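Local coordinates for protein methyltransferase (Pectobacterium atrosepticum SCRI1043, PDB 2P7I) that probably transfers a methyl group from S-adenosylmethionine to a substrate not yet identified, as a class I Rossmann-like methyltransferase, at residues I116-P119 against V120-L123; L123-I126 against N127-L131; D210-L213 against Q214-I217. One frame throughout, in Å; residues are numbered along the deposited sequence.

Contact 1: I116-P119 against V120-L123; sequences IDDP and VALL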
loop_
_atom_site.group_PDB
_atom_site.type_symbol
_atom_site.label_atom_id
_atom_site.label_comp_id
_atom_site.label_asym_id
_atom_site.label_seq_id
_atom_site.Cartn_x
_atom_site.Cartn_y
_atom_site.Cartn_z
ATOM N N ILE B 116 -18.860 13.649 -17.089
ATOM C CA ILE B 116 -20.151 13.182 -17.621
ATOM C C ILE B 116 -21.210 13.030 -16.529
ATOM O O ILE B 116 -20.979 12.341 -15.519
ATOM C CB ILE B 116 -19.934 11.818 -18.358
ATOM C CG1 ILE B 116 -18.887 11.993 -19.457
ATOM C CG2 ILE B 116 -21.261 11.262 -18.992
ATOM C CD1 ILE B 116 -19.347 12.964 -20.510
ATOM N N ASP B 117 -22.380 13.608 -16.738
ATOM C CA ASP B 117 -23.481 13.450 -15.776
ATOM C C ASP B 117 -23.950 12.006 -15.582
ATOM O O ASP B 117 -24.235 11.618 -14.455
ATOM C CB ASP B 117 -24.657 14.322 -16.157
ATOM C CG ASP B 117 -24.347 15.809 -16.071
ATOM O OD1 ASP B 117 -23.547 16.241 -15.208
ATOM O OD2 ASP B 117 -24.948 16.550 -16.865
ATOM N N ASP B 118 -24.034 11.223 -16.664
ATOM C CA ASP B 118 -24.421 9.811 -16.612
ATOM C C ASP B 118 -23.304 8.938 -17.189
ATOM O O ASP B 118 -23.354 8.516 -18.335
ATOM C CB ASP B 118 -25.722 9.617 -17.391
ATOM C CG ASP B 118 -26.360 8.263 -17.163
ATOM O OD1 ASP B 118 -25.713 7.347 -16.608
ATOM O OD2 ASP B 118 -27.531 8.113 -17.573
ATOM N N PRO B 119 -22.272 8.666 -16.388
ATOM C CA PRO B 119 -21.112 7.942 -16.877
ATOM C C PRO B 119 -21.403 6.485 -17.275
ATOM O O PRO B 119 -20.855 5.994 -18.251
ATOM C CB PRO B 119 -20.150 7.993 -15.692
ATOM C CG PRO B 119 -21.042 8.197 -14.486
ATOM C CD PRO B 119 -22.139 9.050 -14.975
ATOM N N VAL B 120 -22.274 5.803 -16.547
ATOM C CA VAL B 120 -22.630 4.441 -16.921
ATOM C C VAL B 120 -23.257 4.420 -18.331
ATOM O O VAL B 120 -22.968 3.523 -19.126
ATOM C CB VAL B 120 -23.553 3.762 -15.877
ATOM C CG1 VAL B 120 -23.975 2.371 -16.383
ATOM C CG2 VAL B 120 -22.813 3.671 -14.541
ATOM N N ALA B 121 -24.047 5.423 -18.681
ATOM C CA ALA B 121 -24.711 5.420 -19.972
ATOM C C ALA B 121 -23.698 5.584 -21.130
ATOM O O ALA B 121 -23.912 5.020 -22.223
ATOM C CB ALA B 121 -25.844 6.502 -20.037
ATOM N N LEU B 122 -22.620 6.341 -20.903
ATOM C CA LEU B 122 -21.557 6.504 -21.888
ATOM C C LEU B 122 -20.752 5.232 -22.045
ATOM O O LEU B 122 -20.499 4.789 -23.168
ATOM C CB LEU B 122 -20.636 7.690 -21.519
ATOM C CG LEU B 122 -19.381 7.907 -22.403
ATOM C CD1 LEU B 122 -19.722 8.117 -23.896
ATOM C CD2 LEU B 122 -18.493 9.095 -21.937
ATOM N N LEU B 123 -20.401 4.607 -20.929
ATOM C CA LEU B 123 -19.618 3.385 -20.967
ATOM C C LEU B 123 -20.440 2.267 -21.630
ATOM O O LEU B 123 -19.898 1.378 -22.273
ATOM C CB LEU B 123 -19.165 2.998 -19.557
ATOM C CG LEU B 123 -18.183 3.960 -18.895
ATOM C CD1 LEU B 123 -18.002 3.554 -17.433
ATOM C CD2 LEU B 123 -16.871 4.011 -19.660
HETATM O O HOH W 1 -24.277 6.803 -14.483
#

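Contact 2: L123-I126 against N127-L131; sequences LKRI and NDDWL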
loop_
_atom_site.group_PDB
_atom_site.type_symbol
_atom_site.label_atom_id
_atom_site.label_comp_id
_atom_site.label_asym_id
_atom_site.label_seq_id
_atom_site.Cartn_x
_atom_site.Cartn_y
_atom_site.Cartn_z
ATOM N N LEU B 123 -20.401 4.607 -20.929
ATOM C CA LEU B 123 -19.618 3.385 -20.967
ATOM C C LEU B 123 -20.440 2.267 -21.630
ATOM O O LEU B 123 -19.898 1.378 -22.273
ATOM C CB LEU B 123 -19.165 2.998 -19.557
ATOM C CG LEU B 123 -18.183 3.960 -18.895
ATOM C CD1 LEU B 123 -18.002 3.554 -17.433
ATOM C CD2 LEU B 123 -16.871 4.011 -19.660
ATOM N N LYS B 124 -21.754 2.326 -21.462
ATOM C CA LYS B 124 -22.667 1.352 -22.055
ATOM C C LYS B 124 -22.734 1.513 -23.589
ATOM O O LYS B 124 -22.742 0.532 -24.316
ATOM C CB LYS B 124 -24.045 1.438 -21.394
ATOM C CG LYS B 124 -25.013 0.402 -21.888
ATOM C CD LYS B 124 -26.420 0.461 -21.249
ATOM C CE LYS B 124 -27.273 -0.700 -21.692
ATOM N NZ LYS B 124 -28.625 -0.569 -21.078
ATOM N N ARG B 125 -22.759 2.742 -24.087
ATOM C CA ARG B 125 -22.659 2.956 -25.524
ATOM C C ARG B 125 -21.349 2.399 -26.045
ATOM O O ARG B 125 -21.291 1.751 -27.096
ATOM C CB ARG B 125 -22.702 4.430 -25.872
ATOM C CG ARG B 125 -24.028 5.094 -25.740
ATOM C CD ARG B 125 -24.171 6.208 -26.787
ATOM N NE ARG B 125 -24.402 5.624 -28.104
ATOM C CZ ARG B 125 -24.581 6.327 -29.216
ATOM N NH1 ARG B 125 -24.556 7.651 -29.191
ATOM N NH2 ARG B 125 -24.772 5.701 -30.367
ATOM N N ILE B 126 -20.280 2.622 -25.294
ATOM C CA ILE B 126 -18.989 2.139 -25.713
ATOM C C ILE B 126 -19.050 0.611 -25.810
ATOM O O ILE B 126 -18.588 0.031 -26.794
ATOM C CB ILE B 126 -17.884 2.565 -24.757
ATOM C CG1 ILE B 126 -17.637 4.063 -24.852
ATOM C CG2 ILE B 126 -16.606 1.810 -25.040
ATOM C CD1 ILE B 126 -16.637 4.569 -23.734
ATOM N N ASN B 127 -19.642 -0.041 -24.811
ATOM C CA ASN B 127 -19.695 -1.485 -24.805
ATOM C C ASN B 127 -20.572 -1.997 -25.927
ATOM O O ASN B 127 -20.173 -2.890 -26.677
ATOM C CB ASN B 127 -20.254 -2.001 -23.478
ATOM C CG ASN B 127 -20.138 -3.510 -23.347
ATOM O OD1 ASN B 127 -19.061 -4.021 -23.072
ATOM N ND2 ASN B 127 -21.239 -4.229 -23.597
ATOM N N ASP B 128 -21.772 -1.424 -26.041
ATOM C CA ASP B 128 -22.810 -1.988 -26.878
ATOM C C ASP B 128 -22.768 -1.553 -28.333
ATOM O O ASP B 128 -23.175 -2.296 -29.224
ATOM C CB ASP B 128 -24.189 -1.616 -26.324
ATOM C CG ASP B 128 -24.505 -2.276 -25.002
ATOM O OD1 ASP B 128 -23.677 -3.011 -24.454
ATOM O OD2 ASP B 128 -25.610 -2.039 -24.515
ATOM N N ASP B 129 -22.343 -0.322 -28.577
ATOM C CA ASP B 129 -22.415 0.277 -29.915
ATOM C C ASP B 129 -21.056 0.395 -30.592
ATOM O O ASP B 129 -20.953 0.263 -31.815
ATOM C CB ASP B 129 -23.002 1.660 -29.792
ATOM C CG ASP B 129 -24.452 1.643 -29.402
ATOM O OD1 ASP B 129 -25.061 0.560 -29.471
ATOM O OD2 ASP B 129 -24.969 2.717 -29.036
ATOM N N TRP B 130 -20.009 0.635 -29.817
ATOM C CA TRP B 130 -18.755 1.085 -30.421
ATOM C C TRP B 130 -17.577 0.131 -30.375
ATOM O O TRP B 130 -16.791 0.144 -31.312
ATOM C CB TRP B 130 -18.365 2.457 -29.866
ATOM C CG TRP B 130 -19.385 3.528 -30.175
ATOM C CD1 TRP B 130 -20.232 3.579 -31.225
ATOM C CD2 TRP B 130 -19.622 4.707 -29.400
ATOM N NE1 TRP B 130 -20.990 4.731 -31.169
ATOM C CE2 TRP B 130 -20.618 5.446 -30.061
ATOM C CE3 TRP B 130 -19.039 5.238 -28.242
ATOM C CZ2 TRP B 130 -21.086 6.652 -29.571
ATOM C CZ3 TRP B 130 -19.478 6.437 -27.768
ATOM C CH2 TRP B 130 -20.493 7.146 -28.441
ATOM N N LEU B 131 -17.439 -0.704 -29.345
ATOM C CA LEU B 131 -16.314 -1.631 -29.327
ATOM C C LEU B 131 -16.471 -2.706 -30.396
ATOM O O LEU B 131 -17.494 -3.363 -30.482
ATOM C CB LEU B 131 -16.147 -2.329 -27.971
ATOM C CG LEU B 131 -15.398 -1.602 -26.866
ATOM C CD1 LEU B 131 -15.548 -2.396 -25.558
ATOM C CD2 LEU B 131 -13.922 -1.406 -27.205
#

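Contact 3: D210-L213 against Q214-I217; sequences DQIL and QTDI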
loop_
_atom_site.group_PDB
_atom_site.type_symbol
_atom_site.label_atom_id
_atom_site.label_comp_id
_atom_site.label_asym_id
_atom_site.label_seq_id
_atom_site.Cartn_x
_atom_site.Cartn_y
_atom_site.Cartn_z
ATOM N N ASP B 210 4.719 22.349 -11.919
ATOM C CA ASP B 210 4.940 23.339 -12.950
ATOM C C ASP B 210 6.066 24.283 -12.559
ATOM O O ASP B 210 6.815 24.729 -13.421
ATOM C CB ASP B 210 3.651 24.094 -13.259
ATOM C CG ASP B 210 2.549 23.175 -13.810
ATOM O OD1 ASP B 210 2.850 22.085 -14.367
ATOM O OD2 ASP B 210 1.364 23.551 -13.677
ATOM N N GLN B 211 6.210 24.554 -11.265
ATOM C CA GLN B 211 7.344 25.322 -10.781
ATOM C C GLN B 211 8.620 24.499 -10.795
ATOM O O GLN B 211 9.628 24.943 -11.296
ATOM C CB GLN B 211 7.093 25.848 -9.371
ATOM C CG GLN B 211 5.906 26.807 -9.239
ATOM C CD GLN B 211 5.548 27.060 -7.781
ATOM O OE1 GLN B 211 6.269 27.761 -7.076
ATOM N NE2 GLN B 211 4.449 26.457 -7.313
ATOM N N ILE B 212 8.579 23.282 -10.271
ATOM C CA ILE B 212 9.798 22.496 -10.123
ATOM C C ILE B 212 10.356 22.085 -11.492
ATOM O O ILE B 212 11.565 21.906 -11.648
ATOM C CB ILE B 212 9.556 21.248 -9.236
ATOM C CG1 ILE B 212 10.871 20.774 -8.617
ATOM C CG2 ILE B 212 8.876 20.159 -10.041
ATOM C CD1 ILE B 212 10.698 19.664 -7.586
ATOM N N LEU B 213 9.475 21.949 -12.480
ATOM C CA LEU B 213 9.890 21.512 -13.809
ATOM C C LEU B 213 10.687 22.602 -14.539
ATOM O O LEU B 213 11.433 22.303 -15.462
ATOM C CB LEU B 213 8.688 21.049 -14.653
ATOM C CG LEU B 213 8.103 19.686 -14.272
ATOM C CD1 LEU B 213 6.834 19.372 -15.063
ATOM C CD2 LEU B 213 9.126 18.619 -14.456
ATOM N N GLN B 214 10.555 23.850 -14.100
ATOM C CA GLN B 214 11.389 24.933 -14.621
ATOM C C GLN B 214 12.803 24.900 -14.059
ATOM O O GLN B 214 13.648 25.657 -14.504
ATOM C CB GLN B 214 10.768 26.286 -14.314
ATOM C CG GLN B 214 9.425 26.508 -14.959
ATOM C CD GLN B 214 8.795 27.814 -14.514
ATOM O OE1 GLN B 214 7.665 27.840 -14.016
ATOM N NE2 GLN B 214 9.533 28.910 -14.677
ATOM N N THR B 215 13.064 24.034 -13.086
ATOM C CA THR B 215 14.387 23.911 -12.491
ATOM C C THR B 215 15.052 22.622 -12.974
ATOM O O THR B 215 14.451 21.851 -13.716
ATOM C CB THR B 215 14.282 23.898 -10.959
ATOM O OG1 THR B 215 13.841 22.611 -10.510
ATOM C CG2 THR B 215 13.291 24.942 -10.487
ATOM N N ASP B 216 16.287 22.386 -12.548
ATOM C CA ASP B 216 16.984 21.135 -12.840
ATOM C C ASP B 216 16.944 20.186 -11.628
ATOM O O ASP B 216 17.730 19.244 -11.548
ATOM C CB ASP B 216 18.437 21.430 -13.239
ATOM N N ILE B 217 16.024 20.430 -10.694
ATOM C CA ILE B 217 15.961 19.660 -9.453
ATOM C C ILE B 217 15.560 18.203 -9.734
ATOM O O ILE B 217 16.098 17.284 -9.122
ATOM C CB ILE B 217 14.985 20.295 -8.415
ATOM C CG1 ILE B 217 15.515 21.656 -7.940
ATOM C CG2 ILE B 217 14.822 19.386 -7.215
ATOM C CD1 ILE B 217 14.556 22.422 -7.035
HETATM O O HOH W 2 12.914 19.631 -12.349
#

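Contact 1: I116-P119 against V120-L123
Asp118 lays its carboxylate against the methyl of Ala121, with Asp118 OD2 3.4 Å from Ala121 CB, at the point where the loop 116-118 turns into the helix beginning at Pro119. It is the N-cap. With CG swung opposite its own backbone N (chi1 -168°), the carboxylate reaches forward over the first turn and Asp118 OD1 accepts from Ala121 N at 3.3 Å. The amide meets that oxygen from above the carboxylate plane, 66° out of it. A water bridges the same oxygen to the preceding amide: it donates to Asp118 OD1 at 2.6 Å and accepts from Val120 N at 3.0 Å. Of two amides in the first turn, one is thus served by the aspartate directly and the other through a water, and the negative charge probably also suits the positive end of the helix dipole. Proline fits the first helical position because it has no N-H to satisfy there and its ring already fixes phi. Its carbonyl starts the regular pattern: Leu123 N donates to Pro119 O at 3.0 Å, nearly straight at 167°. The preceding turn is looser, Leu122 N reaching Asp118 O in a weak bond. Ile116 CG1 packs on Leu122 CD2 at 3.8 Å, the two branched chains crossing at about a right angle, an apolar contact between the loop and the helix. Leu122 and Leu123 rest on Leu109 of strand 104-110, while Pro119 and Val120 lean on Asp185 of helix 179-188.

Contact 2: L123-I126 against N127-L131
Arg125 reaches one turn along the helix to Asp129 and grips a single carboxylate oxygen with two nitrogens, side-on. Arg125 NE lies 3.1 Å from Asp129 OD2, which uses its anti lone pair for this bond, and Arg125 NH2 donates to the same oxygen at 3.3 Å. The oxygen lies in the guanidinium plane, yet the carboxylate stands 84° to it. Arg125 NH1 is satisfied elsewhere, by the carbonyl of Ala98. Bends at chi2 and chi3 turn one guanidinium face to the CZ2 corner of Trp130, with Trp130 CZ2 3.5 Å above the centre of that face and the planes 40° apart. An arginine suits this place because its edge can pair with an acid while its face packs against the rim of an aromatic ring, inclined to it. The backbone widens here into a pi-type turn that closes helix 119-130, one of the helices flanking the central sheet of the Rossmann-like methyltransferase fold. Asp129 N still takes Arg125 O at 2.8 Å, but Leu131 N skips a residue farther back to Ile126 O at 2.9 Å, and Trp130 N makes only weak bonds to both carbonyls. Asn127 ND2 donates to Asp128 OD1 at 2.9 Å, while Asn127 OD1 accepts from Gly247 N; Asp128 OD2 is met by Asn249, one of the residues at the sodium ion. The extended Lys124 chain crosses Asp128 at a slant, its NZ remaining 4.8 Å from Asp128 OD2. On the side turned to the sheet, Ile126 CG1 packs on Trp130 CE3 at 3.9 Å, and both side chains rest on Leu49 and Ile107.

Contact 3: D210-L213 against Q214-I217
A type I beta turn from Ile212 to Thr215 lies at the C-terminal part of helix 206-212, and an ST turn follows directly. Thr215 belongs to both. Its hydroxyl donates to Ile212 O at 2.6 Å, in the carbonyl plane and on a lone pair, while Thr215 N approaches the same oxygen at 3.0 Å from above that plane. Two bonds from one residue therefore hold this carbonyl. With OG1 placed between the backbone N and the carbonyl carbon (chi1 77°), the hydroxyl can also accept from Ile217 N at 3.1 Å. Threonine suits the site because one oxygen gives a proton backward and takes one from ahead. One residue earlier, Gln214 N donates to Gln211 O at 3.1 Å. The apolar side is lighter and less certain: in one of the two modelled conformers of Ile212, its side chain meets that of Ile217 at about a right angle and also packs on Ile212 of the second subunit. Ile217 packs on Gln211 of that subunit, so a branched apolar chain is well placed there. A type I beta turn and a threonine ST turn, sharing one residue, thus make up the start of the link from helix 206-212 to helix 220-230.

How the contacts relate
Contacts 1 and 2 follow one another on helix 119-130, the first at its N-terminal cap and the second at its wider last turn. They share Leu123, their centres are 11 Å apart, and they touch where Leu122 packs on Trp130. Both lie against the central sheet, with strand 104-110 common to the two, and both belong to the methyltransferase domain. Contact 3 comes much later in the chain, after most of helix 206-212, on the opposite side of the chain's centre, about 37 Å from contact 1 and 41 Å from contact 2 between centres. The first two thus lie at the two ends of a helix that flanks the sheet, whereas the third shapes a peripheral turn that meets another subunit.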